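Local coordinates for protein glucose-1-phosphate thymidylyltransferase (Bacillus anthracis, PDB 4ECM) that catalyses the transfer of a thymidylyl group from dTTP to glucose 1-phosphate, giving dTDP-glucose and pyrophosphate, in the pathway to dTDP-L-rhamnose, at residues I70-I75 / G96-Y101; I177-K182 / E218-N223; S36-I41 / G245-L250. One frame throughout, in Å; residues are numbered along the deposited sequence.

Contact 1. Residues I70-I75 / G96-Y101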
# COMPACT_ATOMS: atom_id res chain seq x y z
N ILE A 70 29.39 7.10 5.74
CA ILE A 70 28.84 7.37 4.44
C ILE A 70 27.36 7.55 4.73
O ILE A 70 26.64 6.58 4.98
CB ILE A 70 29.08 6.24 3.46
CG1 ILE A 70 30.59 6.06 3.25
CG2 ILE A 70 28.40 6.56 2.13
CD1 ILE A 70 30.95 4.95 2.30
N THR A 71 26.93 8.82 4.71
CA THR A 71 25.57 9.19 5.08
C THR A 71 24.66 9.65 3.94
O THR A 71 23.45 9.72 4.13
CB THR A 71 25.60 10.26 6.17
OG1 THR A 71 26.33 11.40 5.69
CG2 THR A 71 26.28 9.72 7.43
N ASP A 72 25.23 10.01 2.78
CA ASP A 72 24.46 10.40 1.60
C ASP A 72 24.29 9.12 0.80
O ASP A 72 25.21 8.66 0.13
CB ASP A 72 25.19 11.46 0.76
CG ASP A 72 25.34 12.80 1.47
OD1 ASP A 72 24.41 13.21 2.20
OD2 ASP A 72 26.38 13.45 1.30
N ILE A 73 23.09 8.55 0.85
CA ILE A 73 22.84 7.24 0.25
C ILE A 73 21.65 7.25 -0.70
O ILE A 73 20.57 7.75 -0.37
CB ILE A 73 22.53 6.21 1.35
CG1 ILE A 73 23.68 6.15 2.36
CG2 ILE A 73 22.25 4.83 0.73
CD1 ILE A 73 23.37 5.41 3.64
N MET A 74 21.86 6.67 -1.89
CA MET A 74 20.79 6.54 -2.84
C MET A 74 20.28 5.09 -2.83
O MET A 74 21.07 4.14 -2.81
CB MET A 74 21.23 6.95 -4.25
CG MET A 74 20.19 6.63 -5.33
SD MET A 74 20.31 7.66 -6.81
CE MET A 74 19.74 9.22 -6.13
N ILE A 75 18.97 4.94 -2.86
CA ILE A 75 18.31 3.65 -2.84
C ILE A 75 17.57 3.46 -4.16
O ILE A 75 16.75 4.31 -4.54
CB ILE A 75 17.27 3.59 -1.72
CG1 ILE A 75 17.91 3.89 -0.34
CG2 ILE A 75 16.50 2.24 -1.73
CD1 ILE A 75 18.83 2.88 0.18
N GLY A 96 20.34 8.31 11.32
CA GLY A 96 21.51 9.16 11.18
C GLY A 96 22.07 9.24 9.75
O GLY A 96 23.24 9.57 9.56
N VAL A 97 21.25 8.93 8.75
CA VAL A 97 21.69 9.04 7.35
C VAL A 97 20.71 9.90 6.55
O VAL A 97 19.78 10.47 7.10
CB VAL A 97 21.89 7.68 6.67
CG1 VAL A 97 22.98 6.89 7.38
CG2 VAL A 97 20.55 6.91 6.61
N SER A 98 20.92 9.97 5.25
CA SER A 98 20.11 10.80 4.40
C SER A 98 19.85 10.03 3.10
O SER A 98 20.80 9.67 2.40
CB SER A 98 20.88 12.09 4.18
OG SER A 98 20.12 13.03 3.50
N PHE A 99 18.58 9.75 2.80
CA PHE A 99 18.21 8.95 1.63
C PHE A 99 17.63 9.74 0.47
O PHE A 99 16.92 10.72 0.66
CB PHE A 99 17.18 7.86 1.99
CG PHE A 99 17.70 6.80 2.94
CD1 PHE A 99 18.82 6.05 2.62
CD2 PHE A 99 17.03 6.52 4.12
CE1 PHE A 99 19.29 5.08 3.47
CE2 PHE A 99 17.49 5.54 4.99
CZ PHE A 99 18.62 4.81 4.67
N THR A 100 17.91 9.26 -0.73
CA THR A 100 17.35 9.80 -1.97
C THR A 100 16.93 8.55 -2.75
O THR A 100 17.68 7.56 -2.77
CB THR A 100 18.39 10.65 -2.73
OG1 THR A 100 18.79 11.75 -1.90
CG2 THR A 100 17.82 11.19 -4.06
N TYR A 101 15.76 8.58 -3.38
CA TYR A 101 15.23 7.41 -4.07
C TYR A 101 14.99 7.57 -5.56
O TYR A 101 14.52 8.62 -6.02
CB TYR A 101 13.87 7.01 -3.44
CG TYR A 101 13.90 6.72 -1.95
CD1 TYR A 101 14.08 5.42 -1.47
CD2 TYR A 101 13.70 7.73 -1.02
CE1 TYR A 101 14.09 5.14 -0.07
CE2 TYR A 101 13.71 7.47 0.37
CZ TYR A 101 13.90 6.17 0.83
OH TYR A 101 13.90 5.93 2.18
O HOH W 1 22.03 13.07 0.98

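Contact 2. Residues I177-K182 / E218-N223. With DAU (2'deoxy-thymidine-5'-diphospho-alpha-D-glucose), chain B.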
# COMPACT_ATOMS: atom_id res chain seq x y z
N ILE A 177 43.59 -11.31 -13.44
CA ILE A 177 43.81 -11.40 -14.89
C ILE A 177 42.51 -11.08 -15.61
O ILE A 177 42.52 -10.35 -16.58
CB ILE A 177 44.33 -12.79 -15.31
CG1 ILE A 177 45.61 -13.12 -14.54
CG2 ILE A 177 44.56 -12.84 -16.83
CD1 ILE A 177 46.73 -12.07 -14.69
N GLU A 178 41.41 -11.62 -15.11
CA GLU A 178 40.09 -11.36 -15.67
C GLU A 178 39.00 -11.83 -14.72
O GLU A 178 39.24 -12.64 -13.83
CB GLU A 178 39.93 -11.99 -17.07
CG GLU A 178 40.17 -13.49 -17.18
CD GLU A 178 39.06 -14.34 -16.56
OE1 GLU A 178 39.05 -15.57 -16.77
OE2 GLU A 178 38.20 -13.78 -15.87
N ILE A 179 37.80 -11.29 -14.90
CA ILE A 179 36.66 -11.68 -14.10
C ILE A 179 35.68 -12.29 -15.09
O ILE A 179 35.54 -11.81 -16.21
CB ILE A 179 36.01 -10.51 -13.37
CG1 ILE A 179 36.99 -9.89 -12.38
CG2 ILE A 179 34.76 -10.99 -12.62
CD1 ILE A 179 36.51 -8.56 -11.79
N GLU A 180 35.04 -13.38 -14.69
CA GLU A 180 34.08 -14.05 -15.54
C GLU A 180 32.76 -14.25 -14.76
O GLU A 180 32.76 -14.73 -13.63
CB GLU A 180 34.68 -15.37 -16.03
CG GLU A 180 33.80 -16.17 -16.97
CD GLU A 180 34.50 -17.42 -17.54
OE1 GLU A 180 35.67 -17.72 -17.16
OE2 GLU A 180 33.84 -18.10 -18.37
N GLU A 181 31.65 -13.87 -15.37
CA GLU A 181 30.35 -13.96 -14.74
C GLU A 181 29.77 -15.36 -14.87
O GLU A 181 29.60 -15.86 -15.96
CB GLU A 181 29.40 -12.91 -15.34
CG GLU A 181 28.02 -12.85 -14.69
CD GLU A 181 28.04 -12.38 -13.23
OE1 GLU A 181 29.06 -11.79 -12.78
OE2 GLU A 181 27.01 -12.58 -12.54
N LYS A 182 29.49 -15.97 -13.72
CA LYS A 182 28.89 -17.32 -13.62
C LYS A 182 29.47 -18.33 -14.59
O LYS A 182 28.75 -18.92 -15.40
CB LYS A 182 27.36 -17.23 -13.76
CG LYS A 182 26.73 -16.27 -12.74
CD LYS A 182 25.21 -16.40 -12.70
CE LYS A 182 24.57 -15.35 -11.75
NZ LYS A 182 24.76 -13.98 -12.29
N GLU A 218 25.86 -6.10 -17.52
CA GLU A 218 26.63 -6.83 -16.47
C GLU A 218 27.67 -6.03 -15.68
O GLU A 218 28.54 -5.39 -16.26
CB GLU A 218 27.30 -8.06 -17.07
CG GLU A 218 26.36 -9.09 -17.70
CD GLU A 218 25.54 -9.88 -16.70
OE1 GLU A 218 25.70 -9.67 -15.47
OE2 GLU A 218 24.73 -10.72 -17.14
N ILE A 219 27.61 -6.12 -14.35
CA ILE A 219 28.57 -5.43 -13.50
C ILE A 219 29.98 -5.98 -13.74
O ILE A 219 30.97 -5.24 -13.63
CB ILE A 219 28.20 -5.51 -11.97
CG1 ILE A 219 28.89 -4.39 -11.19
CG2 ILE A 219 28.56 -6.85 -11.39
CD1 ILE A 219 28.43 -2.96 -11.60
N THR A 220 30.08 -7.26 -14.09
CA THR A 220 31.39 -7.86 -14.40
C THR A 220 32.07 -7.12 -15.59
O THR A 220 33.29 -6.91 -15.57
CB THR A 220 31.27 -9.37 -14.65
OG1 THR A 220 30.99 -10.03 -13.40
CG2 THR A 220 32.57 -9.94 -15.23
N ASP A 221 31.29 -6.71 -16.58
CA ASP A 221 31.86 -5.96 -17.72
C ASP A 221 32.49 -4.65 -17.26
O ASP A 221 33.56 -4.25 -17.75
CB ASP A 221 30.79 -5.68 -18.77
CG ASP A 221 30.23 -6.95 -19.38
OD1 ASP A 221 30.93 -7.99 -19.35
OD2 ASP A 221 29.10 -6.91 -19.89
N ILE A 222 31.84 -3.98 -16.31
CA ILE A 222 32.36 -2.75 -15.74
C ILE A 222 33.66 -3.02 -15.00
O ILE A 222 34.65 -2.29 -15.16
CB ILE A 222 31.35 -2.13 -14.77
CG1 ILE A 222 30.16 -1.56 -15.52
CG2 ILE A 222 32.01 -1.03 -13.92
CD1 ILE A 222 29.00 -1.15 -14.60
N ASN A 223 33.67 -4.06 -14.18
CA ASN A 223 34.87 -4.41 -13.44
C ASN A 223 36.04 -4.76 -14.38
O ASN A 223 37.17 -4.35 -14.14
CB ASN A 223 34.56 -5.49 -12.40
CG ASN A 223 33.57 -5.00 -11.36
OD1 ASN A 223 33.56 -3.80 -11.06
ND2 ASN A 223 32.74 -5.90 -10.80
O6 DAU B . 25.94 -11.75 -4.96
C6 DAU B . 27.16 -11.51 -5.66
C5 DAU B . 26.92 -11.61 -7.16
O5 DAU B . 25.88 -10.69 -7.49
C4 DAU B . 28.19 -11.31 -7.97
O4 DAU B . 29.19 -12.28 -7.70
C3 DAU B . 27.92 -11.28 -9.47
O3 DAU B . 29.13 -10.87 -10.14
C2 DAU B . 26.78 -10.30 -9.73
O2 DAU B . 26.40 -10.30 -11.12
C1 DAU B . 25.56 -10.63 -8.88
O1 DAU B . 25.01 -11.87 -9.31
P2 DAU B . 23.47 -12.24 -9.02
O3P DAU B . 23.28 -12.64 -7.58
O4P DAU B . 23.03 -13.14 -10.14
OPP DAU B . 22.74 -10.80 -9.19
P DAU B . 21.16 -10.61 -8.97
O1P DAU B . 20.68 -11.59 -7.92
O2P DAU B . 20.52 -10.57 -10.31
O5' DAU B . 21.07 -9.15 -8.30
C5' DAU B . 21.53 -8.96 -6.98
C4' DAU B . 21.03 -7.68 -6.31
O4' DAU B . 21.06 -6.54 -7.17
C3' DAU B . 19.63 -7.81 -5.75
O3' DAU B . 19.74 -7.43 -4.38
C2' DAU B . 18.78 -6.82 -6.52
C1' DAU B . 19.79 -5.90 -7.18
N11 DAU B . 19.58 -5.63 -8.62
C61 DAU B . 19.54 -6.73 -9.51
C51 DAU B . 19.02 -6.59 -10.78
C5A DAU B . 19.09 -7.74 -11.76
C21 DAU B . 18.88 -4.46 -8.97
O21 DAU B . 18.84 -3.44 -8.10
N31 DAU B . 18.35 -4.29 -10.21
C41 DAU B . 18.39 -5.29 -11.13
O41 DAU B . 17.84 -5.11 -12.35

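Contact 3. Residues S36-I41 / G245-L250. With POP (pyrophosphate 2-), chain C; DAU (2'deoxy-thymidine-5'-diphospho-alpha-D-glucose), chain B.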
# COMPACT_ATOMS: atom_id res chain seq x y z
N SER A 36 11.95 -13.30 -8.13
CA SER A 36 11.32 -14.52 -8.64
C SER A 36 11.85 -15.79 -8.00
O SER A 36 11.07 -16.70 -7.73
CB SER A 36 11.44 -14.61 -10.18
OG SER A 36 12.80 -14.70 -10.59
N ARG A 37 13.15 -15.87 -7.76
CA ARG A 37 13.73 -17.07 -7.12
C ARG A 37 13.11 -17.39 -5.76
O ARG A 37 13.05 -18.54 -5.37
CB ARG A 37 15.24 -16.94 -6.96
CG ARG A 37 16.05 -17.37 -8.18
CD ARG A 37 17.52 -17.09 -8.00
NE ARG A 37 17.78 -15.65 -8.05
CZ ARG A 37 18.95 -15.07 -7.77
NH1 ARG A 37 20.00 -15.80 -7.39
NH2 ARG A 37 19.06 -13.74 -7.86
N LEU A 38 12.68 -16.36 -5.03
CA LEU A 38 12.09 -16.55 -3.71
C LEU A 38 10.55 -16.62 -3.73
O LEU A 38 9.93 -16.76 -2.68
CB LEU A 38 12.54 -15.42 -2.78
CG LEU A 38 14.03 -15.35 -2.49
CD1 LEU A 38 14.37 -14.11 -1.66
CD2 LEU A 38 14.49 -16.62 -1.80
N TYR A 39 9.94 -16.56 -4.90
CA TYR A 39 8.48 -16.58 -4.99
C TYR A 39 7.94 -17.87 -4.33
O TYR A 39 8.52 -18.93 -4.52
CB TYR A 39 8.03 -16.43 -6.45
CG TYR A 39 6.56 -16.10 -6.62
CD1 TYR A 39 6.12 -14.76 -6.67
CD2 TYR A 39 5.60 -17.11 -6.72
CE1 TYR A 39 4.77 -14.46 -6.83
CE2 TYR A 39 4.26 -16.82 -6.88
CZ TYR A 39 3.84 -15.50 -6.93
OH TYR A 39 2.49 -15.25 -7.09
N PRO A 40 6.84 -17.79 -3.57
CA PRO A 40 5.94 -16.68 -3.24
C PRO A 40 6.23 -15.81 -2.01
O PRO A 40 5.44 -14.91 -1.74
CB PRO A 40 4.62 -17.41 -3.01
CG PRO A 40 5.02 -18.67 -2.38
CD PRO A 40 6.35 -19.05 -2.98
N ILE A 41 7.31 -16.01 -1.27
CA ILE A 41 7.52 -15.16 -0.09
C ILE A 41 7.79 -13.71 -0.50
O ILE A 41 7.79 -12.82 0.36
CB ILE A 41 8.63 -15.67 0.89
CG1 ILE A 41 10.00 -15.71 0.21
CG2 ILE A 41 8.26 -17.03 1.44
CD1 ILE A 41 11.16 -16.11 1.17
N GLY A 245 19.68 -14.43 -1.89
CA GLY A 245 18.71 -14.49 -3.01
C GLY A 245 18.09 -15.84 -3.35
O GLY A 245 17.34 -15.93 -4.32
N THR A 246 18.41 -16.87 -2.56
CA THR A 246 17.84 -18.21 -2.72
C THR A 246 17.31 -18.62 -1.36
O THR A 246 17.77 -18.12 -0.34
CB THR A 246 18.90 -19.25 -3.15
OG1 THR A 246 19.88 -19.37 -2.11
CG2 THR A 246 19.59 -18.86 -4.50
N HIS A 247 16.37 -19.55 -1.32
CA HIS A 247 15.85 -19.99 -0.03
C HIS A 247 16.93 -20.46 0.93
O HIS A 247 16.97 -20.01 2.08
CB HIS A 247 14.77 -21.05 -0.19
CG HIS A 247 13.52 -20.51 -0.80
ND1 HIS A 247 12.67 -19.67 -0.12
CD2 HIS A 247 12.97 -20.69 -2.03
CE1 HIS A 247 11.65 -19.35 -0.90
NE2 HIS A 247 11.81 -19.95 -2.07
N VAL A 248 17.81 -21.33 0.46
CA VAL A 248 18.88 -21.86 1.30
C VAL A 248 19.84 -20.75 1.79
O VAL A 248 20.22 -20.72 2.96
CB VAL A 248 19.68 -22.98 0.58
CG1 VAL A 248 20.90 -23.40 1.40
CG2 VAL A 248 18.77 -24.18 0.29
N SER A 249 20.20 -19.84 0.90
CA SER A 249 21.14 -18.77 1.26
C SER A 249 20.48 -17.70 2.14
O SER A 249 21.13 -17.11 3.02
CB SER A 249 21.84 -18.18 0.02
OG SER A 249 20.95 -17.48 -0.83
N LEU A 250 19.18 -17.47 1.93
CA LEU A 250 18.43 -16.54 2.80
C LEU A 250 18.39 -17.11 4.22
O LEU A 250 18.58 -16.39 5.20
CB LEU A 250 17.00 -16.33 2.27
CG LEU A 250 16.02 -15.56 3.17
CD1 LEU A 250 16.50 -14.12 3.40
CD2 LEU A 250 14.62 -15.58 2.56
P1 POP C . 15.44 -12.81 -8.79
O1 POP C . 14.58 -12.81 -10.02
O2 POP C . 14.98 -13.84 -7.80
O3 POP C . 16.85 -13.14 -9.21
O POP C . 15.37 -11.34 -8.11
P2 POP C . 16.69 -10.50 -7.69
O4 POP C . 17.61 -11.40 -6.89
O5 POP C . 16.28 -9.34 -6.82
O6 POP C . 17.44 -10.00 -8.92
O6 DAU B . 25.94 -11.75 -4.96
C6 DAU B . 27.16 -11.51 -5.66
C5 DAU B . 26.92 -11.61 -7.16
O5 DAU B . 25.88 -10.69 -7.49
C4 DAU B . 28.19 -11.31 -7.97
O4 DAU B . 29.19 -12.28 -7.70
C3 DAU B . 27.92 -11.28 -9.47
O3 DAU B . 29.13 -10.87 -10.14
C2 DAU B . 26.78 -10.30 -9.73
O2 DAU B . 26.40 -10.30 -11.12
C1 DAU B . 25.56 -10.63 -8.88
O1 DAU B . 25.01 -11.87 -9.31
P2 DAU B . 23.47 -12.24 -9.02
O3P DAU B . 23.28 -12.64 -7.58
O4P DAU B . 23.03 -13.14 -10.14
OPP DAU B . 22.74 -10.80 -9.19
P DAU B . 21.16 -10.61 -8.97
O1P DAU B . 20.68 -11.59 -7.92
O2P DAU B . 20.52 -10.57 -10.31
O5' DAU B . 21.07 -9.15 -8.30
C5' DAU B . 21.53 -8.96 -6.98
C4' DAU B . 21.03 -7.68 -6.31
O4' DAU B . 21.06 -6.54 -7.17
C3' DAU B . 19.63 -7.81 -5.75
O3' DAU B . 19.74 -7.43 -4.38
C2' DAU B . 18.78 -6.82 -6.52
C1' DAU B . 19.79 -5.90 -7.18
N11 DAU B . 19.58 -5.63 -8.62
C61 DAU B . 19.54 -6.73 -9.51
C51 DAU B . 19.02 -6.59 -10.78
C5A DAU B . 19.09 -7.74 -11.76
C21 DAU B . 18.88 -4.46 -8.97
O21 DAU B . 18.84 -3.44 -8.10
N31 DAU B . 18.35 -4.29 -10.21
C41 DAU B . 18.39 -5.29 -11.13
O41 DAU B . 17.84 -5.11 -12.35
O HOH W 2 15.63 -20.25 -4.06
O HOH W 3 11.00 -20.10 -4.87

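Contact 1. Residues I70-I75 / G96-Y101
I75 touches two aromatic side chains of the neighbouring strand: its CG1 comes within 3.8 Å of CD1 of F99, and its CB packs 3.7 Å from CD1 of Y101. With CG1 beside the backbone N (chi1 -57°), the longer branch of I75 is carried back to F99, while the Y101 ring runs alongside in the same direction. I73 continues this layer, its CB against F99 CD1 and its CD1 meeting V97 CG1 at 4.0 Å. Helices 57-67 and 82-89 cover the aromatic face. On the other face, the CE of M74 closes on CG2 of T100 to 3.4 Å, a tight carbon pair, beside F120. Between the faces run four backbone hydrogen bonds: S98 N to T71 O, I73 N to S98 O (3.0 Å, nearly straight at 170°), T100 N to I73 O, and I75 N to T100 O. At the polar end a water donates to D72 OD1 at 2.7 Å and lies 3.2 Å from S98 OG, which also has a weak bond to R102 of the second subunit. Bridges in parallel register from D72-S98 to I75-Y101, with helix 82-89 between the strands in sequence, define a beta-alpha-beta unit of the nucleotidyltransferase's Rossmann-like core.

Contact 2. Residues I177-K182 / E218-N223
E181 OE1 is gripped by two hydroxyls: T220 OG1 donates to it at 2.7 Å, and the sugar hydroxyl O3 of the bound dTDP-glucose donates at 2.8 Å. T220 arrives on the anti side of OE1, 22° out of the carboxylate plane. The other oxygen, OE2, takes sugar O2 at 2.8 Å and offers its anti lone pair to K182 NZ in a 2.7 Å salt bridge. A bend at chi2 (65°) in the E181 chain turns the carboxylate to the glucose. K182 NZ also donates to phosphate oxygen O4P at 2.9 Å, bridging E181 and the diphosphate. E218 OE1 lies 4.3 Å from E181 OE2; this like-charge approach is probably eased by K182 and by R214, which forms a salt bridge with E218 OE2, also hydrogen-bonded to S212. Behind the polar cluster, T220 CG2 meets I179 CG2 at 3.6 Å, while I179 CD1 rests on CB of N223, whose amide oxygen is bonded to Y198. Strand 177-181 and helix 219-223 run antiparallel (175°), with E218 as the helix N-cap. Strand end and helix start converge on the glucose-binding site of a sugar nucleotidyltransferase, T220 probably steadying the carboxylate that accepts from two sugar hydroxyls.

Contact 3. Residues S36-I41 / G245-L250
The 3-10 turn 36-38 passes the start of helix 247-250, with CA atoms of L38 and T246 6.1 Å apart and no direct hydrogen bond between the segments. The turn belongs to the glycine-rich phosphate-binding loop following the first strand of the nucleotidyltransferase fold. S36 OG donates to pyrophosphate O1, and R37 N to O2. The R37 chain bends at chi3 (-71°), bringing its guanidinium edge to both products: NH2 donates to pyrophosphate O3 and to O1P of dTDP-glucose, each at 2.7 Å, while NE donates to O3 at 2.9 Å. G245 O lies 3.7 Å above one face of this group, offset toward its rim, and also 3.5 Å from R37 CB. T246 is the helix N-cap; its OG1 and S249 OG are hydrogen-bonded, either being a possible donor, and S249 OG is also bonded to D243. Farther along, I41 CD1 and L250 CD2 meet tip to tip at 3.8 Å, and R54 of the third subunit packs on I41 and H247. One water accepts from H247 N and gives a weak bond to R37 O. Across the centre, L38 CD2 makes a CH-pi contact over the H247 ring, 4.0 Å from its centroid and 11° off the normal.

Overall arrangement
Along the chain, residues 36-41 open contact 3, contacts 1 and 2 follow in turn, and residues 245-250 close it, so contact 3 joins segments about 200 residues apart. Contacts 1 and 2 reach the same mixed sheet on opposite sides of the chain's centre, their centres 27 Å apart. Contact 3 lies 27 Å from contact 1 and 24 Å from contact 2, centre to centre. Contacts 2 and 3 approach to about 6 Å between nearest atoms and hold successive parts of one active-site cleft: contact 2 at the glucose and its phosphate, contact 3 at the other phosphate, beside pyrophosphate. Contact 1 belongs to the sheet core, its I75 side chain about 9 Å from dTDP-glucose, and borders the second subunit.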